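Local structure of BfpC (Escherichia coli, 3VHJ) at residues A[50-55]-A[104-109]; A[76-81]-A[153-158]; A[83-88]-A[97-102]. The protein is essential for type IV pilus biogenesis in Escherichia coli, and the chain described here is its N-terminal cytoplasmic domain. The protein carries 1 engineered substitution. One frame throughout, in Å; residues are numbered along the deposited sequence.

In the fold
The three contacts lie with their centres pairwise about 12 Å apart. In chain order, contact 1 opens at 50-55, contact 2 at 76-81, then both halves of contact 3 follow, before 104-109 closes contact 1 and 153-158 closes contact 2. Contact 3 is nested inside both, and contacts 1 and 2 cross. Contact 3 pairs strands 85-90 and 96-101, and strand 107-113 of contact 1 continues that sheet. Strand 46-52 belongs to another sheet, so contact 1 brings two sheets together. Contact 2 touches both others: I78 packs on F85 and I99, and S76 meets I50 and R52. Contacts 1 and 2 join distant parts of this cytoplasmic domain; contact 3 is a local hairpin.

Contact 1: A[50-55]-A[104-109]; sequences IGRFQG and DGMVHF
Two waters carry the polar bonding between 50-55 and 104-109; the two segments share no direct hydrogen bond. Each water accepts an N-H from the first segment and donates to a carbonyl of the second. Water 1 takes R52 NE at 2.7 Å, in the guanidinium plane, and gives to G105 O, which also accepts a bond from Q57. Water 2 takes the backbone Q54 N at 2.7 Å and gives to D104 O.

The R52 side chain starts with CG beside the backbone N (chi1 -70°) and bends again at chi2. This folds the guanidinium back along its own strand, where NH1 donates to G51 O at 3.0 Å, from above the carbonyl plane. I50 CD1 lies over one face of the guanidinium, toward its rim, and NH2 makes a weak bond to S76 O. An alanine here would lack the guanidinium and its links to G105, G51 and S76, which would probably loosen this turn from the loop at 104-106.

M106, a selenomethionine, bends its chain to bring CE against R52 CB at 4.0 Å and close to the carbonyl G55 O at 3.6 Å. At the surface, Q54 crosses D104 obliquely, with Q54 CG 3.4 Å from D104 OD1.

R52 and G55 bond through both backbone N-H groups, R52 N to G55 O and G55 N to R52 O. G55 has backbone angles that call for glycine. This is a type I turn closing a tight beta hairpin between strands 46-52 and 55-60, set against the loop that leads into strand 107-113.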
loop_
_atom_site.group_PDB
_atom_site.type_symbol
_atom_site.label_atom_id
_atom_site.label_comp_id
_atom_site.label_asym_id
_atom_site.label_seq_id
_atom_site.Cartn_x
_atom_site.Cartn_y
_atom_site.Cartn_z
ATOM N N ILE A 50 -10.894 5.067 1.470
ATOM C CA ILE A 50 -11.250 4.391 0.236
ATOM C C ILE A 50 -12.346 3.384 0.524
ATOM O O ILE A 50 -12.352 2.727 1.566
ATOM C CB ILE A 50 -10.037 3.692 -0.411
ATOM C CG1 ILE A 50 -9.604 2.496 0.423
ATOM C CG2 ILE A 50 -8.886 4.676 -0.532
ATOM C CD1 ILE A 50 -8.528 1.658 -0.244
ATOM N N GLY A 51 -13.292 3.287 -0.398
ATOM C CA GLY A 51 -14.393 2.369 -0.213
ATOM C C GLY A 51 -14.254 1.144 -1.083
ATOM O O GLY A 51 -13.818 1.224 -2.237
ATOM N N ARG A 52 -14.618 0.003 -0.514
ATOM C CA ARG A 52 -14.575 -1.266 -1.214
ATOM C C ARG A 52 -15.910 -1.947 -0.941
ATOM O O ARG A 52 -16.678 -1.496 -0.087
ATOM C CB ARG A 52 -13.405 -2.113 -0.705
ATOM C CG ARG A 52 -12.026 -1.573 -1.121
ATOM C CD ARG A 52 -11.796 -1.754 -2.616
ATOM N NE ARG A 52 -10.488 -1.282 -3.073
ATOM C CZ ARG A 52 -10.221 -0.048 -3.491
ATOM N NH1 ARG A 52 -11.173 0.879 -3.518
ATOM N NH2 ARG A 52 -8.997 0.255 -3.908
ATOM N N PHE A 53 -16.198 -3.018 -1.669
ATOM C CA PHE A 53 -17.460 -3.728 -1.490
ATOM C C PHE A 53 -17.679 -4.210 -0.058
ATOM O O PHE A 53 -18.734 -3.970 0.532
ATOM C CB PHE A 53 -17.533 -4.924 -2.441
ATOM C CG PHE A 53 -18.812 -5.709 -2.325
ATOM C CD1 PHE A 53 -20.032 -5.122 -2.637
ATOM C CD2 PHE A 53 -18.792 -7.036 -1.903
ATOM C CE1 PHE A 53 -21.222 -5.845 -2.533
ATOM C CE2 PHE A 53 -19.978 -7.769 -1.795
ATOM C CZ PHE A 53 -21.194 -7.169 -2.113
ATOM N N GLN A 54 -16.680 -4.887 0.498
ATOM C CA GLN A 54 -16.775 -5.421 1.854
ATOM C C GLN A 54 -16.670 -4.357 2.946
ATOM O O GLN A 54 -16.696 -4.681 4.135
ATOM C CB GLN A 54 -15.694 -6.488 2.074
ATOM C CG GLN A 54 -15.791 -7.678 1.125
ATOM C CD GLN A 54 -17.019 -8.534 1.371
ATOM O OE1 GLN A 54 -17.334 -9.428 0.584
ATOM N NE2 GLN A 54 -17.716 -8.271 2.473
ATOM N N GLY A 55 -16.555 -3.094 2.548
ATOM C CA GLY A 55 -16.453 -2.036 3.534
ATOM C C GLY A 55 -15.385 -1.006 3.227
ATOM O O GLY A 55 -14.731 -1.046 2.184
ATOM N N ASP A 104 -10.963 -9.538 1.041
ATOM C CA ASP A 104 -12.018 -8.536 1.201
ATOM C C ASP A 104 -11.606 -7.181 0.638
ATOM O O ASP A 104 -12.340 -6.199 0.758
ATOM C CB ASP A 104 -12.391 -8.373 2.678
ATOM C CG ASP A 104 -13.044 -9.611 3.257
ATOM O OD1 ASP A 104 -13.972 -10.144 2.615
ATOM O OD2 ASP A 104 -12.638 -10.043 4.360
ATOM N N GLY A 105 -10.425 -7.128 0.031
ATOM C CA GLY A 105 -9.955 -5.881 -0.542
ATOM C C GLY A 105 -9.275 -4.968 0.464
ATOM O O GLY A 105 -8.957 -3.827 0.145
HETATM N N MSE A 106 -9.052 -5.460 1.677
HETATM C CA MSE A 106 -8.396 -4.652 2.699
HETATM C C MSE A 106 -6.887 -4.695 2.527
HETATM O O MSE A 106 -6.303 -5.759 2.315
HETATM C CB MSE A 106 -8.761 -5.148 4.102
HETATM C CG MSE A 106 -10.250 -5.061 4.448
HETATM SE SE MSE A 106 -10.964 -3.282 4.515
HETATM C CE MSE A 106 -11.986 -3.267 2.879
ATOM N N VAL A 107 -6.258 -3.529 2.614
ATOM C CA VAL A 107 -4.820 -3.451 2.479
ATOM C C VAL A 107 -4.161 -4.006 3.735
ATOM O O VAL A 107 -4.384 -3.503 4.841
ATOM C CB VAL A 107 -4.358 -1.988 2.256
ATOM C CG1 VAL A 107 -2.841 -1.922 2.208
ATOM C CG2 VAL A 107 -4.949 -1.451 0.958
ATOM N N HIS A 108 -3.369 -5.061 3.564
ATOM C CA HIS A 108 -2.657 -5.667 4.686
ATOM C C HIS A 108 -1.227 -5.152 4.735
ATOM O O HIS A 108 -0.669 -4.952 5.813
ATOM C CB HIS A 108 -2.623 -7.193 4.567
ATOM C CG HIS A 108 -3.878 -7.867 5.026
ATOM N ND1 HIS A 108 -3.895 -9.166 5.489
ATOM C CD2 HIS A 108 -5.160 -7.431 5.078
ATOM C CE1 HIS A 108 -5.134 -9.500 5.808
ATOM N NE2 HIS A 108 -5.920 -8.466 5.567
ATOM N N PHE A 109 -0.636 -4.950 3.562
ATOM C CA PHE A 109 0.733 -4.463 3.480
ATOM C C PHE A 109 0.927 -3.384 2.426
ATOM O O PHE A 109 0.409 -3.475 1.311
ATOM C CB PHE A 109 1.694 -5.620 3.171
ATOM C CG PHE A 109 1.708 -6.693 4.218
ATOM C CD1 PHE A 109 2.306 -6.466 5.454
ATOM C CD2 PHE A 109 1.117 -7.934 3.973
ATOM C CE1 PHE A 109 2.317 -7.457 6.437
ATOM C CE2 PHE A 109 1.121 -8.931 4.944
ATOM C CZ PHE A 109 1.723 -8.691 6.181
HETATM O O HOH W 1 -8.619 -3.193 -2.507
HETATM O O HOH W 2 -14.452 -5.520 -0.892
#

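Contact 2: A[76-81]-A[153-158]; sequences SAIDFD and LSLIKG
L153 enters the contact with its side chain turned toward 76-81. Its CD1 meets I78 CD1 at 4.2 Å, the two chains crossing obliquely. I78 goes on to pack against F85 and I99, so this end of the contact borders the core.

S154 contributes its backbone. S154 O accepts the D79 N-H at 2.8 Å, in the carbonyl plane. The D79 CB also lies close to this oxygen.

L155 faces I78 across a single beta bridge. L155 CA lies 3.0 Å from A77 O, a bent CA-H...O contact. The branch L155 CD2 lies 4.1 Å from I78 CG1. Y16 of strand 14-17 touches both L155 and A77.

I156 N gives the second backbone bond, to A77 O at 2.8 Å, again in the carbonyl plane. The L155 CA-H only adds a close contact to the same oxygen. The I156 side chain splits: CG1 and CD1 run over A77 O and S76 O, while CG2 turns to D79. The I156 and D79 side chains cross at about a right angle, with I156 CG2 3.6 Å from D79 OD1.

K157 points its side chain away and takes part through its carbonyl. Water 3 donates to both K157 O and S76 O, tying the two backbones together.

G158 ends the run with its CA 3.4 Å from S76 OG. A side chain here would clash with that hydroxyl and crowd A77 CB. S76 OG has its own polar partners, T73 O and K159 N.

Backbone groups and one water do the bonding, so this part of the long loop between strands 135-137 and 162-163 is probably held mainly by its main chain, while L153, L155 and I156 supply apolar cover and G158 the close approach.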
loop_
_atom_site.group_PDB
_atom_site.type_symbol
_atom_site.label_atom_id
_atom_site.label_comp_id
_atom_site.label_asym_id
_atom_site.label_seq_id
_atom_site.Cartn_x
_atom_site.Cartn_y
_atom_site.Cartn_z
ATOM N N SER A 76 -4.671 2.422 -3.477
ATOM C CA SER A 76 -6.037 2.782 -3.861
ATOM C C SER A 76 -6.198 2.691 -5.375
ATOM O O SER A 76 -7.301 2.464 -5.879
ATOM C CB SER A 76 -6.375 4.206 -3.417
ATOM O OG SER A 76 -5.694 5.174 -4.201
ATOM N N ALA A 77 -5.090 2.866 -6.087
ATOM C CA ALA A 77 -5.085 2.838 -7.546
ATOM C C ALA A 77 -5.019 1.441 -8.148
ATOM O O ALA A 77 -5.263 1.276 -9.343
ATOM C CB ALA A 77 -3.924 3.685 -8.080
ATOM N N ILE A 78 -4.681 0.441 -7.337
ATOM C CA ILE A 78 -4.604 -0.929 -7.831
ATOM C C ILE A 78 -5.994 -1.535 -7.764
ATOM O O ILE A 78 -6.600 -1.624 -6.694
ATOM C CB ILE A 78 -3.619 -1.781 -7.000
ATOM C CG1 ILE A 78 -2.204 -1.211 -7.143
ATOM C CG2 ILE A 78 -3.644 -3.237 -7.485
ATOM C CD1 ILE A 78 -1.135 -1.989 -6.383
ATOM N N ASP A 79 -6.503 -1.938 -8.920
ATOM C CA ASP A 79 -7.836 -2.507 -9.002
ATOM C C ASP A 79 -7.980 -3.750 -8.147
ATOM O O ASP A 79 -7.030 -4.514 -7.971
ATOM C CB ASP A 79 -8.170 -2.842 -10.463
ATOM C CG ASP A 79 -9.662 -3.044 -10.697
ATOM O OD1 ASP A 79 -10.470 -2.728 -9.796
ATOM O OD2 ASP A 79 -10.026 -3.507 -11.799
ATOM N N PHE A 80 -9.170 -3.925 -7.585
ATOM C CA PHE A 80 -9.468 -5.104 -6.789
ATOM C C PHE A 80 -10.605 -5.805 -7.525
ATOM O O PHE A 80 -11.645 -5.199 -7.768
ATOM C CB PHE A 80 -9.936 -4.734 -5.383
ATOM C CG PHE A 80 -10.306 -5.926 -4.554
ATOM C CD1 PHE A 80 -9.337 -6.861 -4.188
ATOM C CD2 PHE A 80 -11.628 -6.158 -4.192
ATOM C CE1 PHE A 80 -9.684 -8.009 -3.480
ATOM C CE2 PHE A 80 -11.982 -7.305 -3.484
ATOM C CZ PHE A 80 -11.007 -8.231 -3.131
ATOM N N ASP A 81 -10.411 -7.070 -7.884
ATOM C CA ASP A 81 -11.440 -7.806 -8.614
ATOM C C ASP A 81 -12.028 -8.970 -7.837
ATOM O O ASP A 81 -12.701 -9.829 -8.412
ATOM C CB ASP A 81 -10.873 -8.313 -9.941
ATOM C CG ASP A 81 -9.824 -9.399 -9.758
ATOM O OD1 ASP A 81 -9.055 -9.634 -10.711
ATOM O OD2 ASP A 81 -9.768 -10.024 -8.677
ATOM N N LEU A 153 -0.035 -4.531 -13.505
ATOM C CA LEU A 153 -1.255 -4.745 -12.725
ATOM C C LEU A 153 -2.353 -3.799 -13.205
ATOM O O LEU A 153 -2.067 -2.715 -13.711
ATOM C CB LEU A 153 -0.988 -4.500 -11.233
ATOM C CG LEU A 153 0.123 -5.305 -10.552
ATOM C CD1 LEU A 153 0.230 -4.885 -9.087
ATOM C CD2 LEU A 153 -0.166 -6.792 -10.657
ATOM N N SER A 154 -3.608 -4.203 -13.040
ATOM C CA SER A 154 -4.730 -3.369 -13.465
ATOM C C SER A 154 -4.982 -2.235 -12.472
ATOM O O SER A 154 -5.105 -2.465 -11.267
ATOM C CB SER A 154 -6.002 -4.213 -13.608
ATOM O OG SER A 154 -5.844 -5.214 -14.600
ATOM N N LEU A 155 -5.069 -1.014 -12.989
ATOM C CA LEU A 155 -5.295 0.155 -12.149
ATOM C C LEU A 155 -6.651 0.810 -12.378
ATOM O O LEU A 155 -7.372 0.494 -13.327
ATOM C CB LEU A 155 -4.208 1.202 -12.397
ATOM C CG LEU A 155 -2.749 0.747 -12.373
ATOM C CD1 LEU A 155 -1.854 1.965 -12.537
ATOM C CD2 LEU A 155 -2.438 0.037 -11.067
ATOM N N ILE A 156 -6.984 1.727 -11.479
ATOM C CA ILE A 156 -8.218 2.491 -11.549
ATOM C C ILE A 156 -7.811 3.863 -11.043
ATOM O O ILE A 156 -6.665 4.052 -10.623
ATOM C CB ILE A 156 -9.327 1.910 -10.629
ATOM C CG1 ILE A 156 -8.803 1.744 -9.202
ATOM C CG2 ILE A 156 -9.818 0.582 -11.179
ATOM C CD1 ILE A 156 -9.859 1.289 -8.216
ATOM N N LYS A 157 -8.722 4.825 -11.092
ATOM C CA LYS A 157 -8.393 6.153 -10.601
ATOM C C LYS A 157 -8.219 6.022 -9.093
ATOM O O LYS A 157 -9.129 5.576 -8.390
ATOM C CB LYS A 157 -9.513 7.144 -10.920
ATOM C CG LYS A 157 -9.179 8.585 -10.548
ATOM C CD LYS A 157 -10.296 9.530 -10.961
ATOM C CE LYS A 157 -9.980 10.967 -10.575
ATOM N NZ LYS A 157 -8.716 11.449 -11.201
ATOM N N GLY A 158 -7.041 6.387 -8.602
ATOM C CA GLY A 158 -6.786 6.288 -7.178
ATOM C C GLY A 158 -7.368 7.448 -6.398
ATOM O O GLY A 158 -7.970 8.357 -6.970
HETATM O O HOH W 3 -9.051 4.541 -5.762
#

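Contact 3: A[83-88]-A[97-102]; sequences SSFCGL and LVIGVD
Four backbone hydrogen bonds join F85 and G87 to V101 and I99. V101 N to F85 O is the straightest, 2.8 Å long and nearly along the C=O axis. The return bond, F85 N to V101 O, lies in the carbonyl plane. I99 N gives to G87 O at 3.0 Å. G87 N gives to I99 O from above the carbonyl plane, a less regular approach.

The non-hydrogen-bonded pairs are L88 with V98 and C86 with G100. The C86 CA and G100 CA atoms come to 3.9 Å. Here CA-H groups back up the carbonyls: G100 CA sits 3.2 Å from F85 O, and V98 CA contacts G87 O. S84, C86 and L88 turn backbone polar groups to the other neighbour, bonding with R135 and Y137 of strand 135-137. G100 does the same on its side, with H108 and F109, which both face it in a classic beta bulge.

The polar side chains at the end of the hairpin are also satisfied. S84 OG accepts the D134 N-H. D102 OD2 takes the N-H groups of D104 and M106, so one oxygen fixes the following turn, and OD1 has a weak bond from H108 NE2.

On one face, F85 takes the crowded position between N and carbonyl carbon (chi1 65°). This lays its ring beside V101, whose CB makes a CH-pi contact over the ring face, 4.0 Å from the centroid. V101 CG2 is pressed to 3.4 Å from F85 CZ, while I99 CD1 meets the ring edge. On the other face, L88 CD1 meets V98 CG2 at 3.6 Å, and C86, L88 and V98 all pack on helix 116-127.

This is an antiparallel beta hairpin, the two inner strands of a four-stranded mixed sheet.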
loop_
_atom_site.group_PDB
_atom_site.type_symbol
_atom_site.label_atom_id
_atom_site.label_comp_id
_atom_site.label_asym_id
_atom_site.label_seq_id
_atom_site.Cartn_x
_atom_site.Cartn_y
_atom_site.Cartn_z
ATOM N N SER A 83 -10.078 -11.022 -5.993
ATOM C CA SER A 83 -8.990 -11.934 -5.671
ATOM C C SER A 83 -7.899 -11.208 -4.886
ATOM O O SER A 83 -7.544 -10.072 -5.201
ATOM C CB SER A 83 -8.417 -12.554 -6.955
ATOM O OG SER A 83 -7.894 -11.566 -7.820
ATOM N N SER A 84 -7.390 -11.866 -3.849
ATOM C CA SER A 84 -6.338 -11.306 -3.006
ATOM C C SER A 84 -4.987 -11.427 -3.709
ATOM O O SER A 84 -4.826 -12.235 -4.622
ATOM C CB SER A 84 -6.294 -12.051 -1.670
ATOM O OG SER A 84 -6.089 -13.442 -1.881
ATOM N N PHE A 85 -4.014 -10.631 -3.277
ATOM C CA PHE A 85 -2.698 -10.670 -3.901
ATOM C C PHE A 85 -1.650 -9.974 -3.050
ATOM O O PHE A 85 -1.966 -9.128 -2.215
ATOM C CB PHE A 85 -2.753 -9.986 -5.269
ATOM C CG PHE A 85 -3.068 -8.509 -5.193
ATOM C CD1 PHE A 85 -2.053 -7.571 -5.053
ATOM C CD2 PHE A 85 -4.382 -8.066 -5.224
ATOM C CE1 PHE A 85 -2.340 -6.210 -4.941
ATOM C CE2 PHE A 85 -4.686 -6.702 -5.114
ATOM C CZ PHE A 85 -3.658 -5.775 -4.971
ATOM N N CYS A 86 -0.396 -10.339 -3.275
ATOM C CA CYS A 86 0.714 -9.718 -2.577
ATOM C C CYS A 86 1.881 -9.764 -3.549
ATOM O O CYS A 86 1.828 -10.467 -4.557
ATOM C CB CYS A 86 1.063 -10.483 -1.297
ATOM S SG CYS A 86 2.197 -11.866 -1.530
ATOM N N GLY A 87 2.929 -9.007 -3.264
ATOM C CA GLY A 87 4.070 -9.033 -4.156
ATOM C C GLY A 87 5.198 -8.110 -3.765
ATOM O O GLY A 87 5.014 -7.165 -2.995
ATOM N N LEU A 88 6.376 -8.424 -4.295
ATOM C CA LEU A 88 7.593 -7.653 -4.094
ATOM C C LEU A 88 7.806 -7.028 -5.472
ATOM O O LEU A 88 7.913 -7.743 -6.471
ATOM C CB LEU A 88 8.752 -8.589 -3.749
ATOM C CG LEU A 88 10.168 -8.013 -3.720
ATOM C CD1 LEU A 88 10.293 -6.949 -2.645
ATOM C CD2 LEU A 88 11.155 -9.152 -3.464
ATOM N N LEU A 97 8.972 -2.063 -3.389
ATOM C CA LEU A 97 7.657 -2.084 -2.771
ATOM C C LEU A 97 7.199 -3.495 -2.412
ATOM O O LEU A 97 7.426 -4.435 -3.166
ATOM C CB LEU A 97 6.635 -1.475 -3.734
ATOM C CG LEU A 97 6.981 -0.115 -4.349
ATOM C CD1 LEU A 97 5.910 0.252 -5.373
ATOM C CD2 LEU A 97 7.088 0.945 -3.255
ATOM N N VAL A 98 6.570 -3.634 -1.248
ATOM C CA VAL A 98 6.021 -4.917 -0.824
ATOM C C VAL A 98 4.577 -4.598 -0.462
ATOM O O VAL A 98 4.321 -3.808 0.444
ATOM C CB VAL A 98 6.745 -5.495 0.404
ATOM C CG1 VAL A 98 6.086 -6.821 0.813
ATOM C CG2 VAL A 98 8.215 -5.728 0.067
ATOM N N ILE A 99 3.640 -5.204 -1.181
ATOM C CA ILE A 99 2.229 -4.939 -0.958
ATOM C C ILE A 99 1.414 -6.207 -0.757
ATOM O O ILE A 99 1.865 -7.298 -1.075
ATOM C CB ILE A 99 1.639 -4.140 -2.140
ATOM C CG1 ILE A 99 1.619 -4.994 -3.402
ATOM C CG2 ILE A 99 2.492 -2.901 -2.402
ATOM C CD1 ILE A 99 1.038 -4.281 -4.605
ATOM N N GLY A 100 0.209 -6.046 -0.221
ATOM C CA GLY A 100 -0.658 -7.185 0.021
ATOM C C GLY A 100 -2.082 -6.738 0.290
ATOM O O GLY A 100 -2.310 -5.862 1.124
ATOM N N VAL A 101 -3.034 -7.332 -0.426
ATOM C CA VAL A 101 -4.452 -7.004 -0.276
ATOM C C VAL A 101 -5.199 -8.321 -0.056
ATOM O O VAL A 101 -4.991 -9.291 -0.794
ATOM C CB VAL A 101 -4.978 -6.288 -1.541
ATOM C CG1 VAL A 101 -6.471 -6.038 -1.428
ATOM C CG2 VAL A 101 -4.238 -4.972 -1.729
ATOM N N ASP A 102 -6.060 -8.359 0.959
ATOM C CA ASP A 102 -6.772 -9.589 1.276
ATOM C C ASP A 102 -8.010 -9.845 0.439
ATOM O O ASP A 102 -8.376 -9.040 -0.414
ATOM C CB ASP A 102 -7.109 -9.645 2.777
ATOM C CG ASP A 102 -8.209 -8.682 3.183
ATOM O OD1 ASP A 102 -8.345 -8.431 4.400
ATOM O OD2 ASP A 102 -8.948 -8.188 2.309
#